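Local coordinates for glycosyl hydrolase family 88 (Pedobacter heparinus, PDB 3WIW), which probably hydrolyses unsaturated glucuronyl saccharides released from heparin, acting as a bacterial glycoside hydrolase of family 88, at residues 206-215 with 266-277. Residues are numbered along the deposited sequence; the frame is centred on the assembly and turned at random. Where two conformers were deposited one is given.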
ATOM      1  N   MET A 206       7.396  16.018   1.040  0.51 11.83           N
ATOM      2  CA  MET A 206       7.398  16.297   2.460  0.51 13.13           C
ATOM      3  C   MET A 206       7.085  17.772   2.706  0.51 14.18           C
ATOM      4  O   MET A 206       6.368  18.126   3.656  0.51 16.13           O
ATOM      5  CB  MET A 206       8.747  15.878   3.045  0.51 14.50           C
ATOM      6  CG  MET A 206       8.800  15.829   4.542  0.51 15.20           C
ATOM      7  SD  MET A 206      10.248  15.019   5.231  0.51 14.34           S
ATOM      8  CE  MET A 206      10.516  16.144   6.561  0.51 16.57           C
ATOM      9  N   LYS A 207       7.616  18.629   1.836  1.00 13.49           N
ATOM     10  CA  LYS A 207       7.321  20.050   1.878  1.00 14.86           C
ATOM     11  C   LYS A 207       5.874  20.360   1.426  1.00 16.06           C
ATOM     12  O   LYS A 207       5.097  20.980   2.152  1.00 19.34           O
ATOM     13  CB  LYS A 207       8.313  20.811   1.010  1.00 15.44           C
ATOM     14  CG  LYS A 207       8.059  22.292   0.985  1.00 16.87           C
ATOM     15  CD  LYS A 207       9.046  23.004   0.077  1.00 17.93           C
ATOM     16  CE  LYS A 207       8.775  24.500   0.068  1.00 19.32           C
ATOM     17  NZ  LYS A 207       9.621  25.210  -0.925  1.00 21.25           N
ATOM     18  N   ASN A 208       5.493  19.892   0.246  1.00 12.99           N
ATOM     19  CA  ASN A 208       4.310  20.434  -0.411  1.00 13.18           C
ATOM     20  C   ASN A 208       3.003  19.705  -0.131  1.00 12.09           C
ATOM     21  O   ASN A 208       1.935  20.311  -0.203  1.00 13.17           O
ATOM     22  CB  ASN A 208       4.553  20.534  -1.919  1.00 13.75           C
ATOM     23  CG  ASN A 208       5.713  21.433  -2.245  1.00 14.04           C
ATOM     24  OD1 ASN A 208       5.804  22.552  -1.716  1.00 15.01           O
ATOM     25  ND2 ASN A 208       6.611  20.960  -3.101  1.00 14.40           N
ATOM     26  N   HIS A 209       3.065  18.411   0.166  1.00 11.25           N
ATOM     27  CA  HIS A 209       1.831  17.656   0.371  1.00 10.60           C
ATOM     28  C   HIS A 209       1.255  17.767   1.788  1.00 11.28           C
ATOM     29  O   HIS A 209       0.176  17.257   2.040  1.00 12.27           O
ATOM     30  CB  HIS A 209       2.023  16.168   0.042  1.00 10.76           C
ATOM     31  CG  HIS A 209       1.491  15.768  -1.296  1.00 10.46           C
ATOM     32  ND1 HIS A 209       2.260  15.792  -2.441  1.00 10.96           N
ATOM     33  CD2 HIS A 209       0.280  15.276  -1.654  1.00 11.44           C
ATOM     34  CE1 HIS A 209       1.525  15.365  -3.454  1.00 11.79           C
ATOM     35  NE2 HIS A 209       0.325  15.045  -3.007  1.00 11.55           N
ATOM     36  N   PHE A 210       1.965  18.412   2.705  1.00 11.63           N
ATOM     37  CA  PHE A 210       1.574  18.418   4.117  1.00 11.17           C
ATOM     38  C   PHE A 210       1.162  19.766   4.624  1.00 12.01           C
ATOM     39  O   PHE A 210       1.814  20.767   4.340  1.00 13.91           O
ATOM     40  CB  PHE A 210       2.669  17.801   5.004  1.00 11.36           C
ATOM     41  CG  PHE A 210       2.839  16.341   4.745  1.00 11.19           C
ATOM     42  CD1 PHE A 210       3.624  15.882   3.663  1.00 11.19           C
ATOM     43  CD2 PHE A 210       2.139  15.416   5.510  1.00 10.86           C
ATOM     44  CE1 PHE A 210       3.720  14.524   3.384  1.00 11.46           C
ATOM     45  CE2 PHE A 210       2.236  14.069   5.231  1.00 10.55           C
ATOM     46  CZ  PHE A 210       3.011  13.614   4.177  1.00 11.14           C
ATOM     47  N   ARG A 211       0.047  19.769   5.349  1.00 11.86           N
ATOM     48  CA  ARG A 211      -0.452  20.957   6.034  1.00 12.63           C
ATOM     49  C   ARG A 211       0.293  21.130   7.352  1.00 13.13           C
ATOM     50  O   ARG A 211       1.042  20.246   7.767  1.00 13.97           O
ATOM     51  CB  ARG A 211      -1.954  20.814   6.295  1.00 13.04           C
ATOM     52  CG  ARG A 211      -2.735  20.536   5.028  1.00 12.69           C
ATOM     53  CD  ARG A 211      -4.249  20.628   5.254  1.00 12.66           C
ATOM     54  NE  ARG A 211      -5.006  20.163   4.082  1.00 12.07           N
ATOM     55  CZ  ARG A 211      -5.351  18.893   3.856  1.00 10.38           C
ATOM     56  NH1 ARG A 211      -6.017  18.579   2.763  1.00 11.18           N
ATOM     57  NH2 ARG A 211      -5.055  17.949   4.731  1.00 11.59           N
ATOM     58  N   LYS A 212       0.093  22.259   8.036  0.69 14.75           N
ATOM     59  CA  LYS A 212       0.824  22.509   9.278  0.69 16.55           C
ATOM     60  C   LYS A 212       0.534  21.474  10.369  0.69 15.90           C
ATOM     61  O   LYS A 212       1.389  21.204  11.217  0.69 17.10           O
ATOM     62  CB  LYS A 212       0.576  23.934   9.792  0.69 18.65           C
ATOM     63  CG  LYS A 212       1.157  25.014   8.889  0.69 20.35           C
ATOM     64  CD  LYS A 212       1.337  26.350   9.603  0.69 25.01           C
ATOM     65  CE  LYS A 212       0.025  26.964  10.043  0.69 27.88           C
ATOM     66  NZ  LYS A 212      -0.963  27.030   8.926  0.69 29.21           N
ATOM     67  N   ASP A 213      -0.653  20.875  10.343  1.00 14.40           N
ATOM     68  CA  ASP A 213      -0.976  19.855  11.342  1.00 14.78           C
ATOM     69  C   ASP A 213      -0.493  18.442  10.983  1.00 13.23           C
ATOM     70  O   ASP A 213      -0.803  17.479  11.701  1.00 14.17           O
ATOM     71  CB  ASP A 213      -2.478  19.846  11.657  1.00 15.37           C
ATOM     72  CG  ASP A 213      -3.346  19.405  10.478  1.00 15.62           C
ATOM     73  OD1 ASP A 213      -2.812  19.160   9.371  1.00 14.37           O
ATOM     74  OD2 ASP A 213      -4.589  19.300  10.673  1.00 17.51           O
ATOM     75  N   TYR A 214       0.275  18.341   9.898  1.00 12.89           N
ATOM     76  CA  TYR A 214       0.809  17.073   9.370  1.00 11.81           C
ATOM     77  C   TYR A 214      -0.225  16.188   8.690  1.00 11.63           C
ATOM     78  O   TYR A 214       0.096  15.070   8.279  1.00 12.20           O
ATOM     79  CB  TYR A 214       1.607  16.275  10.408  1.00 11.82           C
ATOM     80  CG  TYR A 214       2.815  17.006  10.921  1.00 12.87           C
ATOM     81  CD1 TYR A 214       3.993  17.044  10.184  1.00 14.39           C
ATOM     82  CD2 TYR A 214       2.777  17.654  12.152  1.00 13.45           C
ATOM     83  CE1 TYR A 214       5.120  17.726  10.664  1.00 15.35           C
ATOM     84  CE2 TYR A 214       3.875  18.343  12.633  1.00 14.15           C
ATOM     85  CZ  TYR A 214       5.054  18.373  11.896  1.00 14.07           C
ATOM     86  OH  TYR A 214       6.147  19.050  12.410  1.00 16.04           O
ATOM     87  N   SER A 215      -1.452  16.674   8.524  1.00 11.35           N
ATOM     88  CA  SER A 215      -2.356  16.045   7.558  1.00 10.54           C
ATOM     89  C   SER A 215      -1.828  16.264   6.142  1.00 10.45           C
ATOM     90  O   SER A 215      -1.081  17.213   5.875  1.00 11.39           O
ATOM     91  CB  SER A 215      -3.776  16.603   7.680  1.00 11.96           C
ATOM     92  OG  SER A 215      -3.857  17.974   7.331  1.00 12.38           O
ATOM     93  N   LYS A 266      15.400  12.921   8.606  1.00 16.93           N
ATOM     94  CA  LYS A 266      14.271  13.817   8.328  1.00 16.79           C
ATOM     95  C   LYS A 266      12.999  13.009   8.045  1.00 13.82           C
ATOM     96  O   LYS A 266      11.885  13.402   8.425  1.00 14.89           O
ATOM     97  CB  LYS A 266      14.543  14.710   7.136  1.00 19.56           C
ATOM     98  CG  LYS A 266      15.595  15.742   7.396  1.00 22.98           C
ATOM     99  CD  LYS A 266      15.859  16.548   6.139  1.00 26.33           C
ATOM    100  CE  LYS A 266      16.911  17.616   6.389  1.00 29.39           C
ATOM    101  NZ  LYS A 266      17.042  18.526   5.217  1.00 31.60           N
ATOM    102  N   PHE A 267      13.152  11.855   7.407  1.00 13.11           N
ATOM    103  CA  PHE A 267      12.006  11.024   7.082  1.00 12.02           C
ATOM    104  C   PHE A 267      11.396  10.353   8.315  1.00 12.77           C
ATOM    105  O   PHE A 267      10.178  10.257   8.428  1.00 12.74           O
ATOM    106  CB  PHE A 267      12.393   9.976   6.044  1.00 11.55           C
ATOM    107  CG  PHE A 267      12.797  10.544   4.710  1.00 12.11           C
ATOM    108  CD1 PHE A 267      12.238  11.721   4.212  1.00 13.14           C
ATOM    109  CD2 PHE A 267      13.737   9.873   3.932  1.00 14.15           C
ATOM    110  CE1 PHE A 267      12.618  12.201   2.945  1.00 14.09           C
ATOM    111  CE2 PHE A 267      14.127  10.361   2.693  1.00 13.69           C
ATOM    112  CZ  PHE A 267      13.562  11.516   2.195  1.00 14.37           C
ATOM    113  N   ILE A 268      12.224   9.865   9.238  0.67 14.20           N
ATOM    114  CA  ILE A 268      11.675   9.240  10.443  0.67 15.10           C
ATOM    115  C   ILE A 268      11.004  10.289  11.339  0.67 13.45           C
ATOM    116  O   ILE A 268       9.952  10.035  11.941  0.67 14.19           O
ATOM    117  CB  ILE A 268      12.713   8.370  11.216  0.67 16.59           C
ATOM    118  CG1 ILE A 268      12.014   7.459  12.230  0.67 17.95           C
ATOM    119  CG2 ILE A 268      13.751   9.219  11.920  0.67 17.38           C
ATOM    120  CD1 ILE A 268      12.985   6.521  12.947  0.67 18.91           C
ATOM    121  N   GLU A 269      11.598  11.475  11.418  0.67 13.58           N
ATOM    122  CA  GLU A 269      10.975  12.556  12.176  0.67 15.59           C
ATOM    123  C   GLU A 269       9.607  12.866  11.585  0.67 13.60           C
ATOM    124  O   GLU A 269       8.621  13.009  12.305  0.67 12.56           O
ATOM    125  CB  GLU A 269      11.850  13.809  12.158  0.67 19.97           C
ATOM    126  CG  GLU A 269      13.186  13.644  12.877  0.67 24.74           C
ATOM    127  CD  GLU A 269      14.217  14.708  12.498  0.67 29.16           C
ATOM    128  OE1 GLU A 269      13.939  15.535  11.598  0.67 31.05           O
ATOM    129  OE2 GLU A 269      15.308  14.716  13.104  0.67 30.85           O
ATOM    130  N   HIS A 270       9.535  12.947  10.262  1.00 12.79           N
ATOM    131  CA  HIS A 270       8.260  13.239   9.610  1.00 11.32           C
ATOM    132  C   HIS A 270       7.257  12.109   9.851  1.00 10.92           C
ATOM    133  O   HIS A 270       6.084  12.363  10.170  1.00 11.91           O
ATOM    134  CB  HIS A 270       8.465  13.511   8.132  1.00 10.94           C
ATOM    135  CG  HIS A 270       7.323  14.224   7.487  1.00 11.56           C
ATOM    136  ND1 HIS A 270       6.939  15.500   7.853  1.00 12.50           N
ATOM    137  CD2 HIS A 270       6.491  13.847   6.492  1.00 12.73           C
ATOM    138  CE1 HIS A 270       5.919  15.876   7.105  1.00 12.80           C
ATOM    139  NE2 HIS A 270       5.616  14.883   6.283  1.00 12.60           N
ATOM    140  N   ALA A 271       7.719  10.867   9.764  1.00 11.26           N
ATOM    141  CA  ALA A 271       6.872   9.722  10.056  1.00 10.18           C
ATOM    142  C   ALA A 271       6.272   9.782  11.466  1.00 10.73           C
ATOM    143  O   ALA A 271       5.081   9.482  11.655  1.00 11.11           O
ATOM    144  CB  ALA A 271       7.606   8.410   9.835  1.00 11.30           C
ATOM    145  N   GLU A 272       7.078  10.174  12.449  1.00 11.03           N
ATOM    146  CA  GLU A 272       6.562  10.257  13.805  1.00 11.82           C
ATOM    147  C   GLU A 272       5.526  11.366  13.952  1.00 11.07           C
ATOM    148  O   GLU A 272       4.555  11.195  14.689  1.00 12.02           O
ATOM    149  CB  GLU A 272       7.692  10.407  14.832  1.00 13.84           C
ATOM    150  CG  GLU A 272       8.548   9.153  14.948  1.00 15.91           C
ATOM    151  CD  GLU A 272       9.275   9.083  16.277  1.00 19.47           C
ATOM    152  OE1 GLU A 272      10.474   9.427  16.295  1.00 21.69           O
ATOM    153  OE2 GLU A 272       8.637   8.700  17.300  1.00 19.62           O
ATOM    154  N   HIS A 273       5.726  12.488  13.261  1.00 11.55           N
ATOM    155  CA  HIS A 273       4.722  13.567  13.289  1.00 11.83           C
ATOM    156  C   HIS A 273       3.404  13.104  12.668  1.00 11.45           C
ATOM    157  O   HIS A 273       2.322  13.347  13.225  1.00 11.60           O
ATOM    158  CB  HIS A 273       5.209  14.839  12.577  1.00 13.03           C
ATOM    159  CG  HIS A 273       6.320  15.551  13.283  1.00 14.64           C
ATOM    160  ND1 HIS A 273       6.249  15.913  14.611  1.00 17.07           N
ATOM    161  CD2 HIS A 273       7.521  16.001  12.836  1.00 16.18           C
ATOM    162  CE1 HIS A 273       7.361  16.534  14.957  1.00 17.26           C
ATOM    163  NE2 HIS A 273       8.149  16.598  13.898  1.00 17.40           N
ATOM    164  N   ILE A 274       3.486  12.417  11.535  1.00 11.06           N
ATOM    165  CA  ILE A 274       2.300  11.858  10.908  1.00 10.86           C
ATOM    166  C   ILE A 274       1.622  10.845  11.839  1.00 10.56           C
ATOM    167  O   ILE A 274       0.405  10.889  12.039  1.00 10.97           O
ATOM    168  CB  ILE A 274       2.636  11.203   9.553  1.00 10.79           C
ATOM    169  CG1 ILE A 274       3.117  12.254   8.543  1.00 10.58           C
ATOM    170  CG2 ILE A 274       1.396  10.465   9.003  1.00 11.10           C
ATOM    171  CD1 ILE A 274       3.740  11.609   7.296  1.00 11.46           C
ATOM    172  N   ALA A 275       2.421   9.987  12.467  1.00 11.36           N
ATOM    173  CA  ALA A 275       1.876   8.944  13.327  1.00 11.26           C
ATOM    174  C   ALA A 275       1.082   9.565  14.471  1.00 11.60           C
ATOM    175  O   ALA A 275       0.007   9.082  14.831  1.00 12.25           O
ATOM    176  CB  ALA A 275       2.988   8.061  13.877  1.00 11.58           C
ATOM    177  N   ALA A 276       1.602  10.633  15.062  1.00 11.87           N
ATOM    178  CA  ALA A 276       0.888  11.324  16.134  1.00 12.62           C
ATOM    179  C   ALA A 276      -0.419  11.955  15.656  1.00 12.89           C
ATOM    180  O   ALA A 276      -1.440  11.849  16.337  1.00 13.14           O
ATOM    181  CB  ALA A 276       1.797  12.367  16.796  1.00 13.24           C
ATOM    182  N   PHE A 277      -0.397  12.602  14.493  1.00 12.42           N
ATOM    183  CA  PHE A 277      -1.609  13.157  13.910  1.00 12.21           C
ATOM    184  C   PHE A 277      -2.690  12.078  13.754  1.00 11.23           C
ATOM    185  O   PHE A 277      -3.853  12.294  14.117  1.00 11.81           O
ATOM    186  CB  PHE A 277      -1.311  13.829  12.561  1.00 12.60           C
ATOM    187  CG  PHE A 277      -2.558  14.202  11.792  1.00 12.28           C
ATOM    188  CD1 PHE A 277      -3.344  15.298  12.176  1.00 13.00           C
ATOM    189  CD2 PHE A 277      -2.977  13.427  10.713  1.00 13.22           C
ATOM    190  CE1 PHE A 277      -4.515  15.606  11.478  1.00 13.92           C
ATOM    191  CE2 PHE A 277      -4.152  13.744  10.017  1.00 13.72           C
ATOM    192  CZ  PHE A 277      -4.914  14.829  10.408  1.00 13.48           C
TER
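Asp213 OD1 is gripped twice by Ser215, through OG and N, and both residues touch the ring of Phe277. Ser215 OG gives its proton to Asp213 OD1 at 2.6 Å, on the syn lone pair. Ser215 N reaches the same OD1 from above the carboxylate plane, which makes an Asx turn. Ser215 OG also accepts from Arg211 NH2 at 2.9 Å, nearly in the guanidinium plane. These bonds probably help hold the type I turn of Arg211 to Tyr214, which Tyr214 N closes on Arg211 O, and Arg211 NH1 ties it to the carbonyls of Asn240 and Ser242. Phe277 lays one ring face under Ser215, with CZ 3.4 Å from Ser215 CB.

Phe210, Tyr214, His270 and His273 form an aromatic cluster across the contact. His270 drives its NE2 edge into the middle of the Phe210 ring, and the planes stand at 87°. NE2 sits about equally far from all six ring carbons, 3.4 Å from Phe210 CD1 at the nearest. Chi1 of -162° turns the imidazole away from the His270 backbone N and out to Phe210. In the conformer given, Met206 CG covers one face of this imidazole, 3.6 Å from its centroid, and Met206 SD meets the edge of the Phe267 ring. Ile274 CD1 packs against Phe210 CE2 at 3.5 Å.

Nearer the surface, Tyr214 and His273 form an offset stack, tilted by only 13°. His273 CB lies over the centre of the phenol ring, while Tyr214 OH lies over the imidazole.

Tyr255 of helix 245-262 touches both Met206 and His270. The contact thus joins the end of helix 192-208 and the turn beyond it to helix 265-279, as packing between helix and loop in an alpha6/alpha6-barrel; the side chain of Phe210 lies about 8 Å from that of Trp250, a predicted substrate-binding residue.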